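Local coordinates for cytochrome P450 reductase (Amycolatopsis methanolica 239, PDB 5OGX), which transfers electrons from NADH through FAD and a [2Fe-2S] cluster to a partner cytochrome P450 that O-demethylates lignin-derived aromatic compounds, at residues T44-V49 with D62-E67; V7-R12 with V31-S36; G133-L138 with H328-T333. All blocks are in the same frame, centred on the assembly; numbering follows the deposited sequence.

Contact 1 of 3, residues T44-V49 with D62-E67. Unlike the reference sequence in segment 62-67: Glu67 (reference Asp). With FES (Fe2/s2 (inorganic) cluster), chain C.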
loop_
_atom_site.group_PDB
_atom_site.type_symbol
_atom_site.label_atom_id
_atom_site.label_comp_id
_atom_site.label_asym_id
_atom_site.label_seq_id
_atom_site.Cartn_x
_atom_site.Cartn_y
_atom_site.Cartn_z
ATOM N N THR A 44 9.979 6.958 -3.573
ATOM C CA THR A 44 9.070 7.604 -4.519
ATOM C C THR A 44 8.730 9.042 -4.152
ATOM O O THR A 44 8.222 9.775 -5.013
ATOM C CB THR A 44 7.767 6.799 -4.678
ATOM O OG1 THR A 44 7.020 6.823 -3.455
ATOM C CG2 THR A 44 8.071 5.354 -5.040
ATOM N N CYS A 45 9.015 9.486 -2.921
ATOM C CA CYS A 45 8.726 10.863 -2.538
ATOM C C CYS A 45 9.901 11.804 -2.786
ATOM O O CYS A 45 9.913 12.914 -2.254
ATOM C CB CYS A 45 8.325 10.937 -1.071
ATOM S SG CYS A 45 9.754 10.662 0.004
ATOM N N LYS A 46 10.883 11.379 -3.575
ATOM C CA LYS A 46 12.057 12.206 -3.816
ATOM C C LYS A 46 11.642 13.533 -4.453
ATOM O O LYS A 46 10.748 13.585 -5.307
ATOM C CB LYS A 46 13.034 11.455 -4.718
ATOM C CG LYS A 46 14.459 11.993 -4.687
ATOM C CD LYS A 46 15.419 11.013 -5.339
ATOM C CE LYS A 46 15.862 9.935 -4.365
ATOM N NZ LYS A 46 16.730 8.913 -5.030
ATOM N N LEU A 47 12.298 14.601 -4.021
ATOM C CA LEU A 47 11.972 15.970 -4.388
ATOM C C LEU A 47 13.255 16.685 -4.762
ATOM O O LEU A 47 14.328 16.333 -4.271
ATOM C CB LEU A 47 11.361 16.755 -3.216
ATOM C CG LEU A 47 10.093 16.364 -2.481
ATOM C CD1 LEU A 47 9.941 17.228 -1.265
ATOM C CD2 LEU A 47 8.945 16.578 -3.421
ATOM N N GLN A 48 13.142 17.709 -5.605
ATOM C CA GLN A 48 14.210 18.694 -5.744
ATOM C C GLN A 48 13.873 19.900 -4.884
ATOM O O GLN A 48 12.776 20.459 -4.991
ATOM C CB GLN A 48 14.424 19.137 -7.199
ATOM C CG GLN A 48 15.516 20.226 -7.314
ATOM C CD GLN A 48 15.563 20.920 -8.675
ATOM O OE1 GLN A 48 14.674 20.755 -9.507
ATOM N NE2 GLN A 48 16.609 21.716 -8.896
ATOM N N VAL A 49 14.807 20.299 -4.025
ATOM C CA VAL A 49 14.643 21.526 -3.258
ATOM C C VAL A 49 15.051 22.681 -4.165
ATOM O O VAL A 49 16.216 22.791 -4.547
ATOM C CB VAL A 49 15.478 21.504 -1.974
ATOM C CG1 VAL A 49 15.360 22.834 -1.258
ATOM C CG2 VAL A 49 15.006 20.364 -1.074
ATOM N N ASP A 62 21.017 4.645 0.835
ATOM C CA ASP A 62 20.669 3.925 -0.383
ATOM C C ASP A 62 19.456 4.541 -1.064
ATOM O O ASP A 62 19.312 4.430 -2.286
ATOM C CB ASP A 62 20.438 2.444 -0.082
ATOM C CG ASP A 62 19.046 2.162 0.424
ATOM O OD1 ASP A 62 18.728 2.603 1.548
ATOM O OD2 ASP A 62 18.274 1.496 -0.296
ATOM N N THR A 63 18.586 5.206 -0.302
ATOM C CA THR A 63 17.456 5.916 -0.885
ATOM C C THR A 63 17.816 7.327 -1.331
ATOM O O THR A 63 17.226 7.839 -2.291
ATOM C CB THR A 63 16.297 6.003 0.120
ATOM O OG1 THR A 63 16.197 4.777 0.855
ATOM C CG2 THR A 63 15.009 6.225 -0.617
ATOM N N LEU A 64 18.768 7.961 -0.654
ATOM C CA LEU A 64 19.125 9.350 -0.937
ATOM C C LEU A 64 20.627 9.494 -0.695
ATOM O O LEU A 64 21.058 9.688 0.445
ATOM C CB LEU A 64 18.322 10.302 -0.066
ATOM C CG LEU A 64 18.571 11.790 -0.302
ATOM C CD1 LEU A 64 17.861 12.238 -1.575
ATOM C CD2 LEU A 64 18.110 12.597 0.899
ATOM N N SER A 65 21.405 9.430 -1.768
ATOM C CA SER A 65 22.856 9.396 -1.637
ATOM C C SER A 65 23.415 10.757 -1.222
ATOM O O SER A 65 22.757 11.794 -1.332
ATOM C CB SER A 65 23.490 8.958 -2.953
ATOM O OG SER A 65 23.502 10.035 -3.869
ATOM N N ALA A 66 24.661 10.745 -0.734
ATOM C CA ALA A 66 25.340 12.004 -0.443
ATOM C C ALA A 66 25.443 12.863 -1.696
ATOM O O ALA A 66 25.324 14.091 -1.632
ATOM C CB ALA A 66 26.730 11.739 0.139
ATOM N N GLU A 67 25.662 12.226 -2.847
ATOM C CA GLU A 67 25.655 12.935 -4.121
ATOM C C GLU A 67 24.328 13.651 -4.337
ATOM O O GLU A 67 24.296 14.848 -4.648
ATOM C CB GLU A 67 25.928 11.944 -5.254
ATOM C CG GLU A 67 26.272 12.570 -6.591
ATOM C CD GLU A 67 27.082 11.634 -7.474
ATOM O OE1 GLU A 67 27.141 11.871 -8.701
ATOM O OE2 GLU A 67 27.659 10.662 -6.941
HETATM FE FE1 FES C . 8.776 6.181 0.667
HETATM FE FE2 FES C . 9.381 8.659 1.241
HETATM S S1 FES C . 10.790 7.090 0.746
HETATM S S2 FES C . 7.358 7.834 0.975
#
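The flat peptide group joining Thr63 to Leu64 is met at its carbonyl end by the ammonium of Lys46, and the strand that carries this lysine also supplies a second planar unit, the Fe2S2 rhomb, with a ligand. This is the iron-sulfur domain of the plant-type [2Fe-2S] ferredoxin fold. Lys46 opens strand 46-51, directly after the cluster ligand Cys45, whereas 62-67 is a turn leading into helix 66-70. Lys46 NZ donates to Thr63 O over 3.0 Å, and the C=O...N angle of 160° shows an almost end-on approach to the oxygen. Two torsions explain the reach: CG of Lys46 stands anti to the backbone N (chi1 -161°), and a bend about the CG-CD bond (chi3 -84°) swings the amine to the carbonyl. The same bend puts Lys46 CE 4.1 Å from Leu64 CD1, an apolar touch in which the two side chains run at a slant to one another. The amine has a second partner in Glu68, with which it forms a salt bridge, so one cation ties the strand both to the turn and to the first part of the helix. At the N-cap, Ser65 OG caps a helix backbone N, and Ser65 N donates to Glu68 OE2, a return bond consistent with a capping box. Thr63 turns its hydroxyl the other way, to Gly40 O in the cluster loop, while its side chain and that of Lys46 both touch Leu75. The turn is thereby connected to the cluster surroundings through Thr63 as well. At the cluster, Cys45 and Cys77 share one iron, and Cys45 SG, well off the rhomb plane as tetrahedral iron requires, lies 2.4 Å from FE2.

Contact 2 of 3, residues V7-R12 with V31-S36. With NA (sodium ion), chain D.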
loop_
_atom_site.group_PDB
_atom_site.type_symbol
_atom_site.label_atom_id
_atom_site.label_comp_id
_atom_site.label_asym_id
_atom_site.label_seq_id
_atom_site.Cartn_x
_atom_site.Cartn_y
_atom_site.Cartn_z
ATOM N N VAL A 7 5.882 25.946 2.905
ATOM C CA VAL A 7 6.445 25.001 1.949
ATOM C C VAL A 7 5.479 24.852 0.782
ATOM O O VAL A 7 4.260 24.789 0.968
ATOM C CB VAL A 7 6.758 23.642 2.611
ATOM C CG1 VAL A 7 7.752 23.861 3.771
ATOM C CG2 VAL A 7 5.496 22.975 3.122
ATOM N N SER A 8 6.020 24.811 -0.432
ATOM C CA SER A 8 5.173 24.856 -1.609
ATOM C C SER A 8 5.631 23.818 -2.622
ATOM O O SER A 8 6.824 23.536 -2.753
ATOM C CB SER A 8 5.186 26.238 -2.262
ATOM O OG SER A 8 6.475 26.542 -2.749
ATOM N N VAL A 9 4.661 23.275 -3.347
ATOM C CA VAL A 9 4.912 22.409 -4.498
ATOM C C VAL A 9 3.798 22.642 -5.507
ATOM O O VAL A 9 2.630 22.753 -5.136
ATOM C CB VAL A 9 4.992 20.916 -4.107
ATOM C CG1 VAL A 9 3.658 20.394 -3.543
ATOM C CG2 VAL A 9 5.398 20.081 -5.319
ATOM N N GLY A 10 4.163 22.729 -6.787
ATOM C CA GLY A 10 3.160 22.870 -7.834
ATOM C C GLY A 10 2.240 24.062 -7.689
ATOM O O GLY A 10 1.064 23.978 -8.061
ATOM N N GLY A 11 2.736 25.171 -7.153
ATOM C CA GLY A 11 1.912 26.342 -6.947
ATOM C C GLY A 11 1.038 26.313 -5.713
ATOM O O GLY A 11 0.307 27.285 -5.471
ATOM N N ARG A 12 1.104 25.254 -4.914
ATOM C CA ARG A 12 0.275 25.089 -3.725
ATOM C C ARG A 12 1.135 25.235 -2.477
ATOM O O ARG A 12 2.168 24.572 -2.351
ATOM C CB ARG A 12 -0.412 23.719 -3.734
ATOM C CG ARG A 12 -1.573 23.592 -4.724
ATOM C CD ARG A 12 -2.925 23.763 -4.022
ATOM N NE ARG A 12 -3.615 22.486 -3.824
ATOM C CZ ARG A 12 -4.459 22.230 -2.826
ATOM N NH1 ARG A 12 -4.724 23.161 -1.918
ATOM N NH2 ARG A 12 -5.037 21.039 -2.732
ATOM N N VAL A 31 -2.828 18.149 -0.255
ATOM C CA VAL A 31 -1.977 18.467 -1.400
ATOM C C VAL A 31 -1.164 17.218 -1.697
ATOM O O VAL A 31 -0.358 16.791 -0.862
ATOM C CB VAL A 31 -1.050 19.656 -1.112
ATOM C CG1 VAL A 31 -0.064 19.845 -2.266
ATOM C CG2 VAL A 31 -1.858 20.921 -0.838
ATOM N N TRP A 32 -1.375 16.628 -2.870
ATOM C CA TRP A 32 -0.784 15.325 -3.156
ATOM C C TRP A 32 0.662 15.441 -3.616
ATOM O O TRP A 32 1.034 16.349 -4.365
ATOM C CB TRP A 32 -1.573 14.587 -4.232
ATOM C CG TRP A 32 -0.958 13.241 -4.515
ATOM C CD1 TRP A 32 -1.033 12.118 -3.734
ATOM C CD2 TRP A 32 -0.147 12.901 -5.636
ATOM N NE1 TRP A 32 -0.322 11.082 -4.318
ATOM C CE2 TRP A 32 0.222 11.543 -5.496
ATOM C CE3 TRP A 32 0.293 13.616 -6.769
ATOM C CZ2 TRP A 32 1.033 10.885 -6.426
ATOM C CZ3 TRP A 32 1.082 12.959 -7.701
ATOM C CH2 TRP A 32 1.440 11.603 -7.528
ATOM N N MET A 33 1.466 14.486 -3.185
ATOM C CA MET A 33 2.708 14.181 -3.874
ATOM C C MET A 33 2.991 12.705 -3.668
ATOM O O MET A 33 2.453 12.094 -2.737
ATOM C CB MET A 33 3.863 15.038 -3.354
ATOM C CG MET A 33 4.051 14.896 -1.861
ATOM S SD MET A 33 5.633 15.615 -1.362
ATOM C CE MET A 33 5.649 17.151 -2.314
ATOM N N PRO A 34 3.803 12.097 -4.531
ATOM C CA PRO A 34 3.968 10.637 -4.477
ATOM C C PRO A 34 4.530 10.168 -3.149
ATOM O O PRO A 34 5.382 10.816 -2.541
ATOM C CB PRO A 34 4.945 10.332 -5.620
ATOM C CG PRO A 34 4.987 11.545 -6.470
ATOM C CD PRO A 34 4.487 12.708 -5.683
ATOM N N ASN A 35 4.026 9.041 -2.690
ATOM C CA ASN A 35 4.418 8.471 -1.446
ATOM C C ASN A 35 4.025 6.998 -1.388
ATOM O O ASN A 35 2.997 6.669 -1.830
ATOM C CB ASN A 35 3.814 9.242 -0.290
ATOM C CG ASN A 35 2.335 9.104 -0.193
ATOM O OD1 ASN A 35 1.845 8.343 0.567
ATOM N ND2 ASN A 35 1.648 9.886 -0.930
ATOM N N SER A 36 4.893 6.154 -0.842
ATOM C CA SER A 36 4.563 4.732 -0.838
ATOM C C SER A 36 5.118 3.994 0.373
ATOM O O SER A 36 5.180 2.759 0.326
ATOM C CB SER A 36 5.128 4.002 -2.078
ATOM O OG SER A 36 4.337 4.166 -3.241
HETATM NA NA NA D . 6.803 13.420 -2.677
#
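Arg12 N donates to Val9 O over 2.9 Å, and the return bond from Val9 N to Arg12 O measures 3.0 Å. Together they close the two-residue beta hairpin joining strands 5-9 and 12-16 of the ferredoxin fold. Its type I' turn is formed by Gly10 and Gly11, both with positive phi. The residues flanking these glycines, Val9 and Arg12, are the ones that reach segment 31-36. Val9 CG1 sits in the crowded position between its backbone N and carbonyl carbon (chi1 64°), and from there it meets two partners, Val31 CG1 and Met33 CE, each at 4.0 Å. The other branch of Val31 serves Arg12: CG2 lies over the centre of one guanidinium face, 3.5 Å from CZ, so the arginine is packed flat on a methyl group while its NE makes a weak hydrogen bond to Gly94 O. Val31 therefore bridges an apolar and a cationic neighbour with separate methyls. Phe26 of helix 22-28 touches both Val9 and Met33, placing this small core between hairpin and helix. Farther along, Met33 SD and Pro34 O coordinate the bound sodium ion, at 2.8 Å and 3.0 Å, on the approach to the cluster loop. There Asn35 folds back on its own segment, its ND2 donating to Met33 O at an N-H...O angle of 161°, with the oxygen close to its amide plane.

Contact 3 of 3, residues G133-L138 with H328-T333. With FAD (flavin-adenine dinucleotide), chain B.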
loop_
_atom_site.group_PDB
_atom_site.type_symbol
_atom_site.label_atom_id
_atom_site.label_comp_id
_atom_site.label_asym_id
_atom_site.label_seq_id
_atom_site.Cartn_x
_atom_site.Cartn_y
_atom_site.Cartn_z
ATOM N N GLY A 133 -6.866 0.445 -1.835
ATOM C CA GLY A 133 -5.452 0.171 -2.019
ATOM C C GLY A 133 -4.540 1.040 -1.174
ATOM O O GLY A 133 -3.346 0.726 -1.039
ATOM N N GLN A 134 -5.067 2.128 -0.623
ATOM C CA GLN A 134 -4.272 2.937 0.284
ATOM C C GLN A 134 -4.115 2.219 1.617
ATOM O O GLN A 134 -4.739 1.183 1.868
ATOM C CB GLN A 134 -4.917 4.311 0.469
ATOM C CG GLN A 134 -4.813 5.148 -0.815
ATOM C CD GLN A 134 -5.113 6.592 -0.554
ATOM O OE1 GLN A 134 -6.260 6.961 -0.353
ATOM N NE2 GLN A 134 -4.064 7.430 -0.536
ATOM N N TYR A 135 -3.257 2.773 2.482
ATOM C CA TYR A 135 -2.940 2.119 3.740
ATOM C C TYR A 135 -3.050 3.112 4.885
ATOM O O TYR A 135 -3.195 4.321 4.680
ATOM C CB TYR A 135 -1.540 1.465 3.694
ATOM C CG TYR A 135 -0.346 2.421 3.789
ATOM C CD1 TYR A 135 0.161 2.797 5.030
ATOM C CD2 TYR A 135 0.297 2.890 2.646
ATOM C CE1 TYR A 135 1.256 3.657 5.135
ATOM C CE2 TYR A 135 1.411 3.768 2.750
ATOM C CZ TYR A 135 1.880 4.112 3.998
ATOM O OH TYR A 135 2.982 4.971 4.132
ATOM N N VAL A 136 -3.000 2.575 6.107
ATOM C CA VAL A 136 -3.015 3.401 7.306
ATOM C C VAL A 136 -1.777 3.095 8.132
ATOM O O VAL A 136 -1.192 2.013 8.051
ATOM C CB VAL A 136 -4.283 3.208 8.157
ATOM C CG1 VAL A 136 -5.507 3.682 7.389
ATOM C CG2 VAL A 136 -4.426 1.746 8.612
ATOM N N GLU A 137 -1.365 4.083 8.918
ATOM C CA GLU A 137 -0.170 3.969 9.739
ATOM C C GLU A 137 -0.587 3.831 11.197
ATOM O O GLU A 137 -1.245 4.728 11.745
ATOM C CB GLU A 137 0.704 5.202 9.516
ATOM C CG GLU A 137 2.022 5.214 10.231
ATOM C CD GLU A 137 2.714 6.536 9.978
ATOM O OE1 GLU A 137 3.011 7.255 10.948
ATOM O OE2 GLU A 137 2.904 6.875 8.789
ATOM N N LEU A 138 -0.222 2.709 11.819
ATOM C CA LEU A 138 -0.525 2.471 13.223
ATOM C C LEU A 138 0.708 2.749 14.071
ATOM O O LEU A 138 1.844 2.575 13.626
ATOM C CB LEU A 138 -0.985 1.027 13.465
ATOM C CG LEU A 138 -2.108 0.436 12.604
ATOM C CD1 LEU A 138 -2.542 -0.936 13.165
ATOM C CD2 LEU A 138 -3.290 1.373 12.516
ATOM N N HIS A 328 2.034 -1.638 -11.391
ATOM C CA HIS A 328 1.835 -0.932 -10.130
ATOM C C HIS A 328 2.378 -1.783 -8.990
ATOM O O HIS A 328 2.211 -3.003 -8.992
ATOM C CB HIS A 328 0.335 -0.642 -9.917
ATOM C CG HIS A 328 -0.335 -0.027 -11.108
ATOM N ND1 HIS A 328 -0.576 1.330 -11.210
ATOM C CD2 HIS A 328 -0.808 -0.578 -12.252
ATOM C CE1 HIS A 328 -1.176 1.583 -12.363
ATOM N NE2 HIS A 328 -1.322 0.444 -13.015
ATOM N N ARG A 329 3.022 -1.151 -8.000
ATOM C CA ARG A 329 3.737 -1.902 -6.964
ATOM C C ARG A 329 3.462 -1.323 -5.590
ATOM O O ARG A 329 3.395 -0.098 -5.437
ATOM C CB ARG A 329 5.276 -1.877 -7.159
ATOM C CG ARG A 329 5.780 -1.789 -8.583
ATOM C CD ARG A 329 6.953 -0.817 -8.731
ATOM N NE ARG A 329 7.514 -0.899 -10.080
ATOM C CZ ARG A 329 6.923 -0.394 -11.159
ATOM N NH1 ARG A 329 5.776 0.262 -11.046
ATOM N NH2 ARG A 329 7.487 -0.529 -12.348
ATOM N N GLU A 330 3.347 -2.204 -4.591
ATOM C CA GLU A 330 3.311 -1.822 -3.179
ATOM C C GLU A 330 4.226 -2.777 -2.418
ATOM O O GLU A 330 3.931 -3.970 -2.290
ATOM C CB GLU A 330 1.887 -1.860 -2.605
ATOM C CG GLU A 330 1.806 -1.340 -1.169
ATOM C CD GLU A 330 1.663 0.178 -1.138
ATOM O OE1 GLU A 330 2.527 0.866 -1.721
ATOM O OE2 GLU A 330 0.681 0.679 -0.556
ATOM N N LYS A 331 5.347 -2.279 -1.907
ATOM C CA LYS A 331 6.283 -3.159 -1.209
ATOM C C LYS A 331 6.114 -3.056 0.301
ATOM O O LYS A 331 6.158 -1.953 0.861
ATOM C CB LYS A 331 7.724 -2.833 -1.596
ATOM C CG LYS A 331 7.925 -2.732 -3.094
ATOM C CD LYS A 331 9.315 -2.208 -3.385
ATOM C CE LYS A 331 9.809 -2.671 -4.720
ATOM N NZ LYS A 331 10.807 -1.705 -5.259
ATOM N N PHE A 332 5.929 -4.211 0.951
ATOM C CA PHE A 332 5.825 -4.308 2.411
ATOM C C PHE A 332 7.241 -4.326 3.002
ATOM O O PHE A 332 7.699 -5.303 3.599
ATOM C CB PHE A 332 5.049 -5.561 2.826
ATOM C CG PHE A 332 3.551 -5.501 2.560
ATOM C CD1 PHE A 332 2.978 -4.408 1.954
ATOM C CD2 PHE A 332 2.731 -6.562 2.946
ATOM C CE1 PHE A 332 1.601 -4.343 1.725
ATOM C CE2 PHE A 332 1.360 -6.519 2.727
ATOM C CZ PHE A 332 0.794 -5.409 2.112
ATOM N N THR A 333 7.941 -3.213 2.843
ATOM C CA THR A 333 9.328 -3.154 3.279
ATOM C C THR A 333 9.419 -3.087 4.801
ATOM O O THR A 333 8.780 -2.230 5.415
ATOM C CB THR A 333 10.022 -1.945 2.669
ATOM O OG1 THR A 333 9.966 -2.041 1.237
ATOM C CG2 THR A 333 11.470 -1.907 3.106
HETATM P PA FAD B . 9.632 -5.746 13.162
HETATM O O1A FAD B . 9.838 -5.615 14.652
HETATM O O2A FAD B . 9.780 -4.449 12.404
HETATM O O5B FAD B . 10.692 -6.834 12.519
HETATM C C5B FAD B . 11.183 -7.879 13.329
HETATM C C4B FAD B . 12.363 -8.544 12.563
HETATM O O4B FAD B . 11.899 -9.230 11.555
HETATM C C3B FAD B . 13.273 -7.466 11.950
HETATM O O3B FAD B . 14.560 -7.895 11.999
HETATM C C2B FAD B . 12.763 -7.330 10.495
HETATM O O2B FAD B . 13.819 -6.784 9.589
HETATM C C1B FAD B . 12.389 -8.542 10.178
HETATM N N9A FAD B . 11.217 -8.548 9.342
HETATM C C8A FAD B . 10.342 -7.545 9.187
HETATM N N7A FAD B . 9.382 -7.965 8.351
HETATM C C5A FAD B . 9.667 -9.234 8.005
HETATM C C6A FAD B . 9.014 -10.120 7.182
HETATM N N6A FAD B . 7.822 -10.154 6.354
HETATM N N1A FAD B . 9.501 -11.341 7.000
HETATM C C2A FAD B . 10.647 -11.715 7.623
HETATM N N3A FAD B . 11.297 -10.846 8.439
HETATM C C4A FAD B . 10.794 -9.602 8.622
HETATM N N1 FAD B . 2.127 -6.163 6.808
HETATM C C2 FAD B . 0.913 -6.963 6.921
HETATM O O2 FAD B . 0.910 -7.953 7.573
HETATM N N3 FAD B . -0.310 -6.516 6.239
HETATM C C4 FAD B . -0.367 -5.334 5.437
HETATM O O4 FAD B . -1.368 -5.014 4.888
HETATM C C4X FAD B . 0.898 -4.546 5.317
HETATM N N5 FAD B . 0.874 -3.341 4.546
HETATM C C5X FAD B . 2.122 -2.592 4.429
HETATM C C6 FAD B . 2.116 -1.449 3.623
HETATM C C7 FAD B . 3.317 -0.741 3.524
HETATM C C7M FAD B . 3.124 0.482 2.629
HETATM C C8 FAD B . 4.465 -1.156 4.194
HETATM C C8M FAD B . 5.723 -0.312 4.033
HETATM C C9 FAD B . 4.468 -2.301 4.985
HETATM C C9A FAD B . 3.290 -3.014 5.085
HETATM N N10 FAD B . 3.305 -4.223 5.926
HETATM C C10 FAD B . 2.097 -4.975 6.005
HETATM C "C1'" FAD B . 4.505 -4.623 6.681
HETATM C "C2'" FAD B . 4.179 -4.067 8.132
HETATM O "O2'" FAD B . 4.062 -2.652 8.196
HETATM C "C3'" FAD B . 5.212 -4.462 9.210
HETATM O "O3'" FAD B . 6.489 -4.195 8.704
HETATM C "C4'" FAD B . 5.107 -5.955 9.573
HETATM O "O4'" FAD B . 3.854 -6.221 10.144
HETATM C "C5'" FAD B . 6.207 -6.362 10.576
HETATM O "O5'" FAD B . 6.262 -5.408 11.619
HETATM P P FAD B . 6.745 -5.884 13.113
HETATM O O1P FAD B . 6.835 -4.652 13.972
HETATM O O2P FAD B . 5.877 -7.004 13.635
HETATM O O3P FAD B . 8.232 -6.526 12.867
HETATM O O HOH W 1 -1.114 2.601 -1.263
HETATM O O HOH W 2 -1.404 -0.499 0.567
#
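Glu330, Tyr135 and Gly133 carry this contact, and two waters do much of the joining. Glu330 OE2 lies 4.1 Å from Gly133 O; both oxygens act as acceptors here, and the two waters supply the hydrogens between them. Each water donates one hydrogen to OE2 and the other to Gly133 O, the closer of them reaching OE2 at 2.6 Å. Four bonds thus close a ring around the gap. The glutamate gets there with CG anti to its backbone N (chi1 -175°) and a turn at chi2 of 85°, which carries the carboxylate across to Tyr135. OE2 approaches Tyr135 CD2 to 3.9 Å, obliquely to the ring, and the carboxylate and ring planes stand 73° apart. One face of the tyrosine is occupied by the flavin methyl C7M, 3.7 Å from Tyr135 CE2, so Tyr135 and Glu330 meet at the dimethylbenzene end of the isoalloxazine. Beyond Glu330 the chain makes an inverse gamma turn centred on Phe332, with a weak bond from Thr333 N to Lys331 O. The turn presents a face of the Phe332 ring to the flavin, and the approach is tight: Phe332 CE1 is 3.1 Å from N5. With an alanine here the phenyl ring over N5 is gone, and that face of the flavin is likely to be left without its aromatic cover and less firmly held. The arrangement fits the ferredoxin-NADP reductase family, in which flavin lies between an FAD-binding barrel and a nucleotide-binding domain. Strand 135-139 runs between strands 146-150 and 187-194 of the antiparallel sheet, whereas strand 327-331 forms an edge of the parallel sheet beside strand 300-305, with Arg329 and Lys331 packing on helix 307-319.

In the fold
From the N terminus, contact 2 comes first: residues 7-12 and 31-36 close a loop holding strand 12-16 and helix 22-28. Contact 1 then closes the shorter loop from 44-49 to 62-67, and contact 3 joins segments 190 residues apart, tying the FAD-binding sheet to the parallel nucleotide-binding sheet. The three follow in series; none nests or crosses. Contacts 1 and 2 share the five-stranded ferredoxin sheet and touch directly, with Leu47 CD2 3.5 Å from Met33 CE. Contact 2 also meets contact 3, where Ser36 O packs 3.8 Å from Glu330 OE1, so segment 31-36 links the iron-sulfur domain to the flavin region.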